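Local coordinates for protein digeranylgeranylglycerophospholipid reductase (Sulfolobus acidocaldarius, PDB 4OPI) that reduces the double bonds of the geranylgeranyl chains of archaeal membrane lipid precursors, using one bound FAD per subunit, at residues W88-E93 against I372-L377; G94-A99 against L220-N225; G329-N334 against N426-P431. The protein carries 1 engineered substitution. All blocks are in the same frame, centred on the assembly; numbering follows the deposited sequence.

Contact 1: residues W88-E93 against I372-L377; sequences WTVNGE and IKEEDL. With GRG (geranylgeranyl diphosphate), chain C.
W88 lays its indole against the start of helix 374-378, where strand 87-97 of the eight-stranded mixed sheet meets the C-terminal helical region beside the geranylgeranyl diphosphate pocket. The carboxylate of E374 sits over one indole face, displaced toward the rim, with its plane turned 62° from the ring; OE2 comes 3.6 Å from W88 CD1. L377 reaches the same ring at its edge, in plane, its methyl CD2 3.8 Å from W88 CE3. The far corner of the six-membered ring meets the turn before the helix: W88 CH2 touches I372 CG1 at 3.8 Å, and the two side chains cross at about a right angle. E374 is folded rather than extended, its chain bent at chi2 (85°), which swings the carboxylate back over the indole while CG rests 3.5 Å from the carbonyl O of T89. V90 CG2 packs on E374 CB at 4.0 Å, while its other methyl, CG1, turns to the ligand. Further out, W88 NE1 makes a weak hydrogen bond to M367 O, and I372 packs on V390 of helix 388-398. The backbone pairing of W88 with L79 and V90 with I77 fixes the strand in the sheet. L377 also touches a second geranylgeranyl diphosphate, so both segments line substrate sites. The first one runs along the strand's backbone at G92 and E93, and V90 CG1 lies 3.8 Å from its C4.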
loop_
_atom_site.group_PDB
_atom_site.type_symbol
_atom_site.label_atom_id
_atom_site.label_comp_id
_atom_site.label_asym_id
_atom_site.label_seq_id
_atom_site.Cartn_x
_atom_site.Cartn_y
_atom_site.Cartn_z
ATOM N N TRP A 88 -3.002 20.305 -12.601
ATOM C CA TRP A 88 -1.574 20.201 -12.334
ATOM C C TRP A 88 -0.967 19.030 -13.092
ATOM O O TRP A 88 -1.536 17.938 -13.123
ATOM C CB TRP A 88 -1.312 20.039 -10.837
ATOM C CG TRP A 88 -1.485 21.293 -10.041
ATOM C CD1 TRP A 88 -1.916 22.504 -10.501
ATOM C CD2 TRP A 88 -1.222 21.463 -8.644
ATOM N NE1 TRP A 88 -1.941 23.417 -9.474
ATOM C CE2 TRP A 88 -1.520 22.803 -8.322
ATOM C CE3 TRP A 88 -0.767 20.612 -7.632
ATOM C CZ2 TRP A 88 -1.376 23.310 -7.032
ATOM C CZ3 TRP A 88 -0.625 21.118 -6.352
ATOM C CH2 TRP A 88 -0.928 22.456 -6.065
ATOM N N THR A 89 0.191 19.259 -13.702
ATOM C CA THR A 89 0.913 18.189 -14.377
ATOM C C THR A 89 2.142 17.788 -13.571
ATOM O O THR A 89 2.986 18.624 -13.250
ATOM C CB THR A 89 1.347 18.597 -15.797
ATOM O OG1 THR A 89 0.192 18.922 -16.578
ATOM C CG2 THR A 89 2.103 17.458 -16.468
ATOM N N VAL A 90 2.230 16.507 -13.238
ATOM C CA VAL A 90 3.375 15.980 -12.509
ATOM C C VAL A 90 4.054 14.886 -13.319
ATOM O O VAL A 90 3.479 13.821 -13.538
ATOM C CB VAL A 90 2.964 15.424 -11.135
ATOM C CG1 VAL A 90 4.138 14.729 -10.472
ATOM C CG2 VAL A 90 2.426 16.539 -10.253
ATOM N N ASN A 91 5.276 15.151 -13.769
ATOM C CA ASN A 91 6.006 14.192 -14.589
ATOM C C ASN A 91 6.744 13.139 -13.769
ATOM O O ASN A 91 7.098 13.367 -12.613
ATOM C CB ASN A 91 6.991 14.920 -15.502
ATOM C CG ASN A 91 6.330 15.467 -16.749
ATOM O OD1 ASN A 91 5.734 16.542 -16.730
ATOM N ND2 ASN A 91 6.430 14.723 -17.844
ATOM N N GLY A 92 6.969 11.986 -14.390
ATOM C CA GLY A 92 7.625 10.867 -13.740
ATOM C C GLY A 92 7.310 9.586 -14.487
ATOM O O GLY A 92 6.179 9.380 -14.925
ATOM N N GLU A 93 8.308 8.724 -14.644
ATOM C CA GLU A 93 8.108 7.481 -15.378
ATOM C C GLU A 93 7.465 6.419 -14.496
ATOM O O GLU A 93 7.821 6.263 -13.327
ATOM C CB GLU A 93 9.433 6.969 -15.944
ATOM C CG GLU A 93 10.112 7.941 -16.896
ATOM C CD GLU A 93 11.285 7.318 -17.625
ATOM O OE1 GLU A 93 12.282 8.029 -17.869
ATOM O OE2 GLU A 93 11.209 6.117 -17.960
ATOM N N ILE A 372 1.273 25.530 -3.391
ATOM C CA ILE A 372 2.512 24.781 -3.547
ATOM C C ILE A 372 2.680 24.402 -5.014
ATOM O O ILE A 372 1.697 24.220 -5.733
ATOM C CB ILE A 372 2.546 23.511 -2.669
ATOM C CG1 ILE A 372 1.484 22.507 -3.117
ATOM C CG2 ILE A 372 2.355 23.862 -1.201
ATOM C CD1 ILE A 372 1.502 21.217 -2.324
ATOM N N LYS A 373 3.927 24.304 -5.459
ATOM C CA LYS A 373 4.215 23.939 -6.840
ATOM C C LYS A 373 3.979 22.451 -7.059
ATOM O O LYS A 373 3.851 21.690 -6.099
ATOM C CB LYS A 373 5.657 24.299 -7.198
ATOM C CG LYS A 373 6.068 25.697 -6.771
ATOM C CD LYS A 373 7.580 25.842 -6.768
ATOM C CE LYS A 373 8.003 27.212 -6.264
ATOM N NZ LYS A 373 9.485 27.341 -6.186
ATOM N N GLU A 374 3.915 22.040 -8.323
ATOM C CA GLU A 374 3.848 20.621 -8.651
ATOM C C GLU A 374 5.145 19.959 -8.210
ATOM O O GLU A 374 5.146 18.825 -7.730
ATOM C CB GLU A 374 3.619 20.403 -10.150
ATOM C CG GLU A 374 2.310 20.965 -10.690
ATOM C CD GLU A 374 2.409 22.432 -11.065
ATOM O OE1 GLU A 374 3.468 23.043 -10.811
ATOM O OE2 GLU A 374 1.430 22.974 -11.620
ATOM N N GLU A 375 6.245 20.687 -8.376
ATOM C CA GLU A 375 7.563 20.222 -7.961
ATOM C C GLU A 375 7.602 19.916 -6.470
ATOM O O GLU A 375 8.021 18.835 -6.056
ATOM C CB GLU A 375 8.629 21.266 -8.297
ATOM C CG GLU A 375 8.751 21.596 -9.773
ATOM C CD GLU A 375 9.762 22.694 -10.032
ATOM O OE1 GLU A 375 10.114 23.415 -9.074
ATOM O OE2 GLU A 375 10.207 22.835 -11.191
ATOM N N ASP A 376 7.158 20.879 -5.669
ATOM C CA ASP A 376 7.198 20.753 -4.217
ATOM C C ASP A 376 6.091 19.836 -3.701
ATOM O O ASP A 376 6.039 19.519 -2.512
ATOM C CB ASP A 376 7.102 22.135 -3.566
ATOM C CG ASP A 376 8.270 23.034 -3.937
ATOM O OD1 ASP A 376 9.004 22.693 -4.890
ATOM O OD2 ASP A 376 8.452 24.083 -3.284
ATOM N N LEU A 377 5.207 19.415 -4.599
ATOM C CA LEU A 377 4.205 18.408 -4.274
ATOM C C LEU A 377 4.811 17.015 -4.409
ATOM O O LEU A 377 4.513 16.117 -3.617
ATOM C CB LEU A 377 2.978 18.545 -5.176
ATOM C CG LEU A 377 1.872 17.508 -4.963
ATOM C CD1 LEU A 377 1.139 17.756 -3.653
ATOM C CD2 LEU A 377 0.904 17.493 -6.136
HETATM C C20 GRG C . -5.554 4.165 -7.500
HETATM C C19 GRG C . -5.676 3.527 -4.957
HETATM C C18 GRG C . -4.884 3.992 -6.160
HETATM C C17 GRG C . -3.569 4.248 -6.051
HETATM C C16 GRG C . -2.794 4.720 -7.261
HETATM C C14 GRG C . -1.060 7.298 -8.017
HETATM C C13 GRG C . -0.692 5.839 -7.863
HETATM C C15 GRG C . -1.373 4.971 -6.841
HETATM C C12 GRG C . 0.257 5.274 -8.634
HETATM C C11 GRG C . 1.001 6.062 -9.678
HETATM C C9 GRG C . 2.336 5.387 -9.867
HETATM C C8 GRG C . 2.961 5.828 -11.164
HETATM C C10 GRG C . 2.792 5.020 -12.431
HETATM C C7 GRG C . 3.668 6.973 -11.171
HETATM C C6 GRG C . 4.319 7.496 -12.434
HETATM C C5 GRG C . 4.252 9.004 -12.449
HETATM C C3 GRG C . 5.135 9.620 -11.379
HETATM C C4 GRG C . 4.944 11.066 -10.968
HETATM C C2 GRG C . 6.098 8.885 -10.793
HETATM C C1 GRG C . 6.989 9.450 -9.718
HETATM O O1 GRG C . 7.896 8.432 -9.370
HETATM P PA GRG C . 9.383 8.684 -9.821
HETATM O O1A GRG C . 10.353 8.263 -8.744
HETATM O O3A GRG C . 9.481 10.243 -10.053
HETATM O O2A GRG C . 9.671 7.916 -11.087
HETATM P PB GRG C . 10.719 10.993 -10.674
HETATM O O1B GRG C . 11.130 12.092 -9.725
HETATM O O2B GRG C . 11.854 10.014 -10.847
HETATM O O3B GRG C . 10.342 11.591 -12.009
#

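Contact 2: residues G94-A99 against L220-N225; sequences GFELNA and LPKGKN. Engineered in segment 220-225: L220 (natural residue Phe). With GRG (geranylgeranyl diphosphate), chain C.
E96 and K222 cross at about a right angle, and their charged ends meet in a buried salt bridge with NZ of K222 2.9 Å from OE2 of E96. The ammonium approaches nearly in line with the C-O bond of the carboxylate. K222 runs out almost straight before turning at its last torsion (chi4 -63°), and this final bend carries NZ between the carboxylate and the backbone, where it lies 2.7 Å from O of L97. D50 and E71 also form salt bridges with this amine, so three carboxylates surround one lysine, and its positive charge is likely to be stabilised by them. The other carboxylate oxygen turns to L220: OE1 of E96 rests 3.4 Å from CB of L220, whose side chain again lies roughly square to the glutamate. L220 is an engineered residue, phenylalanine in the natural protein. The stem of E96, bent at chi2, passes P221, with CG 3.3 Å from P221 O, a carbonyl that accepts a hydrogen bond from N72. A glutamine in place of E96 would probably leave the K222 ammonium with one fewer negative mate and weaken the tie between strand 87-97 and the turn after strand 216-221. Two residues before E96, G94 CA approaches GRG C10 at 3.6 Å. With D50 an FAD-binding residue and L220 beside the flavin cofactor, this charged cluster probably sits where the FAD site adjoins the substrate site of this geranylgeranyl reductase.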
loop_
_atom_site.group_PDB
_atom_site.type_symbol
_atom_site.label_atom_id
_atom_site.label_comp_id
_atom_site.label_asym_id
_atom_site.label_seq_id
_atom_site.Cartn_x
_atom_site.Cartn_y
_atom_site.Cartn_z
ATOM N N GLY A 94 6.508 5.697 -15.068
ATOM C CA GLY A 94 5.818 4.640 -14.355
ATOM C C GLY A 94 5.273 3.599 -15.313
ATOM O O GLY A 94 5.438 3.715 -16.526
ATOM N N PHE A 95 4.617 2.581 -14.766
ATOM C CA PHE A 95 4.080 1.503 -15.584
ATOM C C PHE A 95 2.616 1.216 -15.287
ATOM O O PHE A 95 2.200 1.197 -14.125
ATOM C CB PHE A 95 4.884 0.219 -15.376
ATOM C CG PHE A 95 6.352 0.363 -15.641
ATOM C CD1 PHE A 95 6.812 0.786 -16.873
ATOM C CD2 PHE A 95 7.274 0.045 -14.658
ATOM C CE1 PHE A 95 8.166 0.909 -17.115
ATOM C CE2 PHE A 95 8.628 0.164 -14.895
ATOM C CZ PHE A 95 9.075 0.595 -16.124
ATOM N N GLU A 96 1.835 0.993 -16.337
ATOM C CA GLU A 96 0.513 0.400 -16.191
ATOM C C GLU A 96 0.631 -1.093 -16.464
ATOM O O GLU A 96 0.877 -1.512 -17.597
ATOM C CB GLU A 96 -0.506 1.050 -17.127
ATOM C CG GLU A 96 -1.470 1.996 -16.423
ATOM C CD GLU A 96 -2.322 1.297 -15.378
ATOM O OE1 GLU A 96 -2.670 1.945 -14.368
ATOM O OE2 GLU A 96 -2.649 0.106 -15.567
ATOM N N LEU A 97 0.460 -1.889 -15.412
ATOM C CA LEU A 97 0.800 -3.304 -15.456
ATOM C C LEU A 97 -0.363 -4.229 -15.783
ATOM O O LEU A 97 -1.523 -3.916 -15.518
ATOM C CB LEU A 97 1.390 -3.732 -14.107
ATOM C CG LEU A 97 2.907 -3.789 -13.936
ATOM C CD1 LEU A 97 3.606 -3.025 -15.041
ATOM C CD2 LEU A 97 3.292 -3.237 -12.575
ATOM N N ASN A 98 -0.029 -5.370 -16.376
ATOM C CA ASN A 98 -0.884 -6.540 -16.291
ATOM C C ASN A 98 -0.452 -7.276 -15.028
ATOM O O ASN A 98 0.366 -8.194 -15.083
ATOM C CB ASN A 98 -0.758 -7.426 -17.533
ATOM C CG ASN A 98 -1.778 -8.558 -17.557
ATOM O OD1 ASN A 98 -2.122 -9.126 -16.520
ATOM N ND2 ASN A 98 -2.265 -8.887 -18.747
ATOM N N ALA A 99 -0.997 -6.841 -13.894
ATOM C CA ALA A 99 -0.534 -7.272 -12.574
ATOM C C ALA A 99 -0.426 -8.793 -12.393
ATOM O O ALA A 99 0.582 -9.268 -11.875
ATOM C CB ALA A 99 -1.430 -6.673 -11.484
ATOM N N LEU A 220 -6.930 5.742 -15.537
ATOM C CA LEU A 220 -5.606 5.211 -15.843
ATOM C C LEU A 220 -5.606 4.415 -17.142
ATOM O O LEU A 220 -6.051 3.267 -17.167
ATOM C CB LEU A 220 -5.108 4.328 -14.696
ATOM C CG LEU A 220 -5.368 4.824 -13.272
ATOM C CD1 LEU A 220 -4.919 3.788 -12.251
ATOM C CD2 LEU A 220 -4.692 6.162 -13.017
ATOM N N PRO A 221 -5.100 5.022 -18.226
ATOM C CA PRO A 221 -5.052 4.367 -19.539
ATOM C C PRO A 221 -4.166 3.123 -19.544
ATOM O O PRO A 221 -3.033 3.171 -19.060
ATOM C CB PRO A 221 -4.468 5.451 -20.454
ATOM C CG PRO A 221 -4.716 6.741 -19.734
ATOM C CD PRO A 221 -4.591 6.403 -18.282
ATOM N N LYS A 222 -4.686 2.021 -20.079
ATOM C CA LYS A 222 -3.910 0.793 -20.216
ATOM C C LYS A 222 -3.508 0.586 -21.670
ATOM O O LYS A 222 -2.966 -0.457 -22.037
ATOM C CB LYS A 222 -4.704 -0.411 -19.707
ATOM C CG LYS A 222 -4.713 -0.559 -18.195
ATOM C CD LYS A 222 -5.484 -1.798 -17.772
ATOM C CE LYS A 222 -5.213 -2.142 -16.318
ATOM N NZ LYS A 222 -3.776 -2.470 -16.101
ATOM N N GLY A 223 -3.782 1.595 -22.488
ATOM C CA GLY A 223 -3.474 1.552 -23.905
ATOM C C GLY A 223 -4.053 2.770 -24.597
ATOM O O GLY A 223 -4.394 3.757 -23.946
ATOM N N LYS A 224 -4.167 2.704 -25.919
ATOM C CA LYS A 224 -4.732 3.809 -26.682
ATOM C C LYS A 224 -6.255 3.800 -26.623
ATOM O O LYS A 224 -6.898 4.821 -26.870
ATOM C CB LYS A 224 -4.266 3.752 -28.138
ATOM C CG LYS A 224 -2.772 3.957 -28.321
ATOM C CD LYS A 224 -2.397 3.963 -29.795
ATOM C CE LYS A 224 -0.912 4.223 -29.989
ATOM N NZ LYS A 224 -0.539 4.255 -31.430
ATOM N N ASN A 225 -6.828 2.646 -26.296
ATOM C CA ASN A 225 -8.279 2.493 -26.280
ATOM C C ASN A 225 -8.779 1.655 -25.112
ATOM O O ASN A 225 -9.858 1.070 -25.180
ATOM C CB ASN A 225 -8.760 1.870 -27.592
ATOM C CG ASN A 225 -8.433 2.727 -28.795
ATOM O OD1 ASN A 225 -7.335 2.649 -29.345
ATOM N ND2 ASN A 225 -9.385 3.555 -29.209
HETATM C C20 GRG C . -5.554 4.165 -7.500
HETATM C C19 GRG C . -5.676 3.527 -4.957
HETATM C C18 GRG C . -4.884 3.992 -6.160
HETATM C C17 GRG C . -3.569 4.248 -6.051
HETATM C C16 GRG C . -2.794 4.720 -7.261
HETATM C C14 GRG C . -1.060 7.298 -8.017
HETATM C C13 GRG C . -0.692 5.839 -7.863
HETATM C C15 GRG C . -1.373 4.971 -6.841
HETATM C C12 GRG C . 0.257 5.274 -8.634
HETATM C C11 GRG C . 1.001 6.062 -9.678
HETATM C C9 GRG C . 2.336 5.387 -9.867
HETATM C C8 GRG C . 2.961 5.828 -11.164
HETATM C C10 GRG C . 2.792 5.020 -12.431
HETATM C C7 GRG C . 3.668 6.973 -11.171
HETATM C C6 GRG C . 4.319 7.496 -12.434
HETATM C C5 GRG C . 4.252 9.004 -12.449
HETATM C C3 GRG C . 5.135 9.620 -11.379
HETATM C C4 GRG C . 4.944 11.066 -10.968
HETATM C C2 GRG C . 6.098 8.885 -10.793
HETATM C C1 GRG C . 6.989 9.450 -9.718
HETATM O O1 GRG C . 7.896 8.432 -9.370
HETATM P PA GRG C . 9.383 8.684 -9.821
HETATM O O1A GRG C . 10.353 8.263 -8.744
HETATM O O3A GRG C . 9.481 10.243 -10.053
HETATM O O2A GRG C . 9.671 7.916 -11.087
HETATM P PB GRG C . 10.719 10.993 -10.674
HETATM O O1B GRG C . 11.130 12.092 -9.725
HETATM O O2B GRG C . 11.854 10.014 -10.847
HETATM O O3B GRG C . 10.342 11.591 -12.009
#

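Contact 3: residues G329-N334 against N426-P431; sequences GLWDMN and NYPRSP
Helix 332-355 and the residues leading into it are joined here to the loop between helices 410-425 and 434-451, with W331 as the residue that fills the join. Its indole N-H gives a nearly straight hydrogen bond (170°) to the carbonyl of P428, W331 NE1 to P428 O 2.9 Å. That oxygen lies in the indole plane, though the donor stands above the plane of the carbonyl. One face of the indole receives P431 in a CH-pi contact, with P431 CG 3.9 Å from the centroid of the W331 six-membered ring. N334 ND2 approaches the opposite face near the rim, which places the indole between N334 of helix 332-355 and P431 of the loop. With CG anti to the backbone N (chi1 -156°), W331 reaches across to the loop and also meets Y427, the two ring planes inclined at 39°. Y427 in turn packs on CB of N334, while its hydroxyl is hydrogen-bonded to Y277 O. The amide of N334 is likewise held from outside, by M279 N and the hydroxyl of T278, and W437 of helix 434-451 meets the Y427 ring edge-to-face. Where the two aromatic rings come together, W331 CZ2 is 3.6 Å from Y427 CE2.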
loop_
_atom_site.group_PDB
_atom_site.type_symbol
_atom_site.label_atom_id
_atom_site.label_comp_id
_atom_site.label_asym_id
_atom_site.label_seq_id
_atom_site.Cartn_x
_atom_site.Cartn_y
_atom_site.Cartn_z
ATOM N N GLY A 329 15.383 -10.884 17.183
ATOM C CA GLY A 329 16.225 -11.435 16.135
ATOM C C GLY A 329 15.761 -11.045 14.745
ATOM O O GLY A 329 16.532 -11.109 13.785
ATOM N N LEU A 330 14.498 -10.641 14.642
ATOM C CA LEU A 330 13.907 -10.234 13.369
ATOM C C LEU A 330 13.663 -8.729 13.315
ATOM O O LEU A 330 13.030 -8.229 12.385
ATOM C CB LEU A 330 12.586 -10.970 13.135
ATOM C CG LEU A 330 12.645 -12.491 13.001
ATOM C CD1 LEU A 330 11.260 -13.091 13.182
ATOM C CD2 LEU A 330 13.220 -12.871 11.648
ATOM N N TRP A 331 14.176 -8.010 14.307
ATOM C CA TRP A 331 13.840 -6.601 14.498
ATOM C C TRP A 331 14.351 -5.696 13.380
ATOM O O TRP A 331 13.889 -4.565 13.235
ATOM C CB TRP A 331 14.384 -6.112 15.841
ATOM C CG TRP A 331 13.649 -4.927 16.378
ATOM C CD1 TRP A 331 14.135 -3.662 16.535
ATOM C CD2 TRP A 331 12.287 -4.895 16.821
ATOM N NE1 TRP A 331 13.160 -2.844 17.055
ATOM C CE2 TRP A 331 12.016 -3.577 17.238
ATOM C CE3 TRP A 331 11.271 -5.853 16.906
ATOM C CZ2 TRP A 331 10.772 -3.193 17.733
ATOM C CZ3 TRP A 331 10.037 -5.469 17.398
ATOM C CH2 TRP A 331 9.798 -4.151 17.805
ATOM N N ASP A 332 15.300 -6.193 12.593
ATOM C CA ASP A 332 15.833 -5.423 11.471
ATOM C C ASP A 332 14.766 -5.184 10.408
ATOM O O ASP A 332 14.889 -4.271 9.591
ATOM C CB ASP A 332 17.040 -6.130 10.853
ATOM C CG ASP A 332 18.340 -5.771 11.541
ATOM O OD1 ASP A 332 18.470 -4.613 11.994
ATOM O OD2 ASP A 332 19.232 -6.642 11.627
ATOM N N MET A 333 13.726 -6.012 10.425
ATOM C CA MET A 333 12.581 -5.834 9.540
ATOM C C MET A 333 11.990 -4.439 9.701
ATOM O O MET A 333 11.752 -3.735 8.720
ATOM C CB MET A 333 11.513 -6.892 9.824
ATOM C CG MET A 333 10.194 -6.637 9.122
ATOM S SD MET A 333 10.393 -6.585 7.337
ATOM C CE MET A 333 8.774 -6.022 6.830
ATOM N N ASN A 334 11.762 -4.049 10.951
ATOM C CA ASN A 334 11.222 -2.734 11.262
ATOM C C ASN A 334 12.167 -1.612 10.857
ATOM O O ASN A 334 11.768 -0.675 10.168
ATOM C CB ASN A 334 10.912 -2.631 12.756
ATOM C CG ASN A 334 9.759 -3.514 13.174
ATOM O OD1 ASN A 334 8.734 -3.577 12.494
ATOM N ND2 ASN A 334 9.918 -4.208 14.297
ATOM N N ASN A 426 13.563 7.677 14.836
ATOM C CA ASN A 426 14.068 7.226 16.126
ATOM C C ASN A 426 13.303 5.997 16.607
ATOM O O ASN A 426 13.013 5.860 17.797
ATOM C CB ASN A 426 13.978 8.350 17.160
ATOM C CG ASN A 426 14.868 9.530 16.816
ATOM O OD1 ASN A 426 16.014 9.357 16.399
ATOM N ND2 ASN A 426 14.341 10.739 16.984
ATOM N N TYR A 427 12.971 5.116 15.667
ATOM C CA TYR A 427 12.290 3.861 15.965
ATOM C C TYR A 427 13.105 3.046 16.968
ATOM O O TYR A 427 14.330 2.992 16.866
ATOM C CB TYR A 427 12.062 3.062 14.674
ATOM C CG TYR A 427 11.144 1.871 14.830
ATOM C CD1 TYR A 427 9.781 1.980 14.573
ATOM C CD2 TYR A 427 11.637 0.638 15.233
ATOM C CE1 TYR A 427 8.938 0.892 14.718
ATOM C CE2 TYR A 427 10.804 -0.451 15.384
ATOM C CZ TYR A 427 9.459 -0.323 15.123
ATOM O OH TYR A 427 8.637 -1.417 15.272
ATOM N N PRO A 428 12.426 2.426 17.948
ATOM C CA PRO A 428 13.078 1.652 19.011
ATOM C C PRO A 428 14.055 0.610 18.479
ATOM O O PRO A 428 13.762 -0.080 17.503
ATOM C CB PRO A 428 11.902 0.976 19.733
ATOM C CG PRO A 428 10.717 1.156 18.834
ATOM C CD PRO A 428 10.965 2.432 18.108
ATOM N N ARG A 429 15.212 0.514 19.125
ATOM C CA ARG A 429 16.262 -0.403 18.709
ATOM C C ARG A 429 15.972 -1.835 19.153
ATOM O O ARG A 429 16.467 -2.790 18.558
ATOM C CB ARG A 429 17.608 0.059 19.267
ATOM C CG ARG A 429 18.041 1.433 18.782
ATOM C CD ARG A 429 18.851 2.166 19.843
ATOM N NE ARG A 429 19.946 1.353 20.364
ATOM C CZ ARG A 429 21.185 1.363 19.882
ATOM N NH1 ARG A 429 22.116 0.588 20.421
ATOM N NH2 ARG A 429 21.493 2.148 18.858
ATOM N N SER A 430 15.168 -1.973 20.203
ATOM C CA SER A 430 14.808 -3.281 20.739
ATOM C C SER A 430 13.305 -3.346 21.007
ATOM O O SER A 430 12.667 -2.310 21.200
ATOM C CB SER A 430 15.595 -3.571 22.020
ATOM O OG SER A 430 15.213 -2.691 23.062
ATOM N N PRO A 431 12.730 -4.562 21.013
ATOM C CA PRO A 431 11.294 -4.741 21.262
ATOM C C PRO A 431 10.833 -4.235 22.631
ATOM O O PRO A 431 9.645 -3.965 22.807
ATOM C CB PRO A 431 11.112 -6.260 21.167
ATOM C CG PRO A 431 12.224 -6.717 20.299
ATOM C CD PRO A 431 13.382 -5.833 20.648
#

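Overall arrangement
Contacts 1 and 2 draw their first segments, which adjoin in sequence, from strand 87-97; their centres are about 20 Å apart. Along the chain contact 2 is nested within the loop closed by contact 1: the strand's first part meets helix 374-378, its later part the end of strand 216-221 in the same mixed sheet. Both touch one geranylgeranyl diphosphate, consistent with the strand running from the helical wall of the substrate site toward the flavin. Contact 3 lies apart, its centre about 34 Å from that of contact 1 and 38 Å from that of contact 2, across the chain's centre from the latter. Its segments alternate in sequence with those of contact 1; it joins helix 332-355 to the 426-431 loop.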